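Local structure of alpha-glucosidase (Pseudoalteromonas sp. K8, 5HQA) at residues A[183-188]-A[228-233]. The protein binds calcium and magnesium and, as a family 97 glycoside hydrolase, probably cleaves alpha-glucosides with activation by chloride. Sequence-based numbering, arbitrary orientation.
Sequences SIHEAA and WRTIQI
With CG of E186 wedged between its own backbone N and carbonyl carbon (chi1 51°) and CD of R229 bent back at chi2 (73°), the two side chains run side by side and pair as a salt bridge. R229 NH1 lies 2.9 Å from E186 OE2; OE2 lies near the guanidinium plane, but NH1 meets it from above the carboxylate plane, the two planes being 51° apart. A water bridges the same OE2 to R229 NH2. E128 forms a second salt bridge with R229 NE; K440 NZ does so with E186 OE1, which also accepts the M195 N-H, so both buried charges are probably well balanced. The backbones beneath are neighbouring antiparallel strands within the large sheet of the N-terminal region, whose family belongs to the galactose mutarotase clan. Between these two strands the hydrogen-bonded pairs are S183–Q232, H185–T230 and A187–W228. On the face carrying these six residues, T230 OG1 lies against the H185 backbone, 3.1 Å from H185 C, and shares a water with S183 O. A second water links S183 OG to Q232 OE1; S183 OG also bonds T173 OG1, and Q232 NE2 the L240 carbonyl. Further along, A187 CB touches T230 CG2 and lies 4.0 Å from W228 CB.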
loop_
_atom_site.group_PDB
_atom_site.type_symbol
_atom_site.label_atom_id
_atom_site.label_comp_id
_atom_site.label_asym_id
_atom_site.label_seq_id
_atom_site.Cartn_x
_atom_site.Cartn_y
_atom_site.Cartn_z
ATOM N N SER A 183 11.517 -4.258 9.762
ATOM C CA SER A 183 10.112 -3.928 9.566
ATOM C C SER A 183 9.283 -5.192 9.692
ATOM O O SER A 183 9.596 -6.205 9.056
ATOM C CB SER A 183 9.880 -3.275 8.202
ATOM O OG SER A 183 8.559 -2.761 8.122
ATOM N N ILE A 184 8.222 -5.125 10.493
ATOM C CA ILE A 184 7.338 -6.257 10.747
ATOM C C ILE A 184 6.035 -6.031 9.992
ATOM O O ILE A 184 5.466 -4.933 10.039
ATOM C CB ILE A 184 7.088 -6.430 12.257
ATOM C CG1 ILE A 184 8.423 -6.654 12.973
ATOM C CG2 ILE A 184 6.114 -7.595 12.528
ATOM C CD1 ILE A 184 8.311 -6.586 14.475
ATOM N N HIS A 185 5.555 -7.067 9.311
ATOM C CA HIS A 185 4.330 -6.953 8.528
ATOM C C HIS A 185 3.765 -8.365 8.379
ATOM O O HIS A 185 4.117 -9.264 9.151
ATOM C CB HIS A 185 4.642 -6.235 7.201
ATOM C CG HIS A 185 3.436 -5.874 6.389
ATOM N ND1 HIS A 185 2.339 -5.224 6.916
ATOM C CD2 HIS A 185 3.168 -6.061 5.072
ATOM C CE1 HIS A 185 1.445 -5.035 5.961
ATOM N NE2 HIS A 185 1.923 -5.531 4.833
ATOM N N GLU A 186 2.872 -8.564 7.413
ATOM C CA GLU A 186 2.359 -9.897 7.144
ATOM C C GLU A 186 2.056 -10.021 5.656
ATOM O O GLU A 186 1.964 -9.023 4.935
ATOM C CB GLU A 186 1.134 -10.220 8.014
ATOM C CG GLU A 186 0.031 -9.198 8.019
ATOM C CD GLU A 186 -1.124 -9.611 8.934
ATOM O OE1 GLU A 186 -1.807 -8.715 9.471
ATOM O OE2 GLU A 186 -1.353 -10.830 9.116
ATOM N N ALA A 187 1.922 -11.262 5.192
ATOM C CA ALA A 187 1.687 -11.509 3.779
ATOM C C ALA A 187 0.575 -12.534 3.604
ATOM O O ALA A 187 0.451 -13.471 4.402
ATOM C CB ALA A 187 2.972 -11.991 3.075
ATOM N N ALA A 188 -0.223 -12.344 2.547
ATOM C CA ALA A 188 -1.312 -13.250 2.175
ATOM C C ALA A 188 -2.361 -13.332 3.284
ATOM O O ALA A 188 -2.691 -14.405 3.798
ATOM C CB ALA A 188 -0.778 -14.648 1.809
ATOM N N TRP A 228 1.269 -15.299 6.566
ATOM C CA TRP A 228 2.680 -15.186 6.905
ATOM C C TRP A 228 2.912 -13.978 7.806
ATOM O O TRP A 228 2.317 -12.921 7.610
ATOM C CB TRP A 228 3.514 -15.047 5.631
ATOM C CG TRP A 228 3.455 -16.262 4.768
ATOM C CD1 TRP A 228 2.549 -16.531 3.782
ATOM C CD2 TRP A 228 4.340 -17.389 4.825
ATOM N NE1 TRP A 228 2.816 -17.766 3.221
ATOM C CE2 TRP A 228 3.910 -18.309 3.841
ATOM C CE3 TRP A 228 5.454 -17.708 5.612
ATOM C CZ2 TRP A 228 4.562 -19.528 3.617
ATOM C CZ3 TRP A 228 6.102 -18.927 5.393
ATOM C CH2 TRP A 228 5.651 -19.819 4.409
ATOM N N ARG A 229 3.768 -14.142 8.807
ATOM C CA ARG A 229 4.308 -13.028 9.582
ATOM C C ARG A 229 5.681 -12.715 9.006
ATOM O O ARG A 229 6.478 -13.636 8.800
ATOM C CB ARG A 229 4.425 -13.393 11.063
ATOM C CG ARG A 229 3.110 -13.415 11.831
ATOM C CD ARG A 229 2.218 -14.616 11.481
ATOM N NE ARG A 229 0.883 -14.447 12.060
ATOM C CZ ARG A 229 -0.060 -13.667 11.532
ATOM N NH1 ARG A 229 0.174 -12.998 10.399
ATOM N NH2 ARG A 229 -1.240 -13.557 12.134
ATOM N N THR A 230 5.952 -11.441 8.703
ATOM C CA THR A 230 7.181 -11.094 7.998
ATOM C C THR A 230 8.049 -10.169 8.837
ATOM O O THR A 230 7.548 -9.254 9.499
ATOM C CB THR A 230 6.913 -10.441 6.618
ATOM O OG1 THR A 230 6.233 -9.190 6.778
ATOM C CG2 THR A 230 6.059 -11.348 5.754
ATOM N N ILE A 231 9.357 -10.421 8.797
ATOM C CA ILE A 231 10.352 -9.602 9.480
ATOM C C ILE A 231 11.420 -9.260 8.451
ATOM O O ILE A 231 12.288 -10.088 8.149
ATOM C CB ILE A 231 10.965 -10.311 10.691
ATOM C CG1 ILE A 231 9.858 -10.811 11.634
ATOM C CG2 ILE A 231 11.918 -9.362 11.411
ATOM C CD1 ILE A 231 10.362 -11.743 12.742
ATOM N N GLN A 232 11.361 -8.049 7.904
ATOM C CA GLN A 232 12.417 -7.581 7.019
ATOM C C GLN A 232 13.572 -7.052 7.852
ATOM O O GLN A 232 13.362 -6.383 8.869
ATOM C CB GLN A 232 11.898 -6.481 6.092
ATOM C CG GLN A 232 10.854 -6.967 5.095
ATOM C CD GLN A 232 10.446 -5.885 4.120
ATOM O OE1 GLN A 232 9.299 -5.418 4.115
ATOM N NE2 GLN A 232 11.382 -5.490 3.275
ATOM N N ILE A 233 14.794 -7.351 7.418
ATOM C CA ILE A 233 16.004 -6.966 8.139
ATOM C C ILE A 233 17.032 -6.513 7.117
ATOM O O ILE A 233 17.312 -7.242 6.159
ATOM C CB ILE A 233 16.570 -8.136 8.970
ATOM C CG1 ILE A 233 15.501 -8.716 9.905
ATOM C CG2 ILE A 233 17.822 -7.696 9.733
ATOM C CD1 ILE A 233 15.884 -10.060 10.524
HETATM O O HOH W 1 7.982 -7.186 6.897
HETATM O O HOH W 2 7.605 -4.649 6.125
HETATM O O HOH W 3 -2.983 -11.862 10.791
#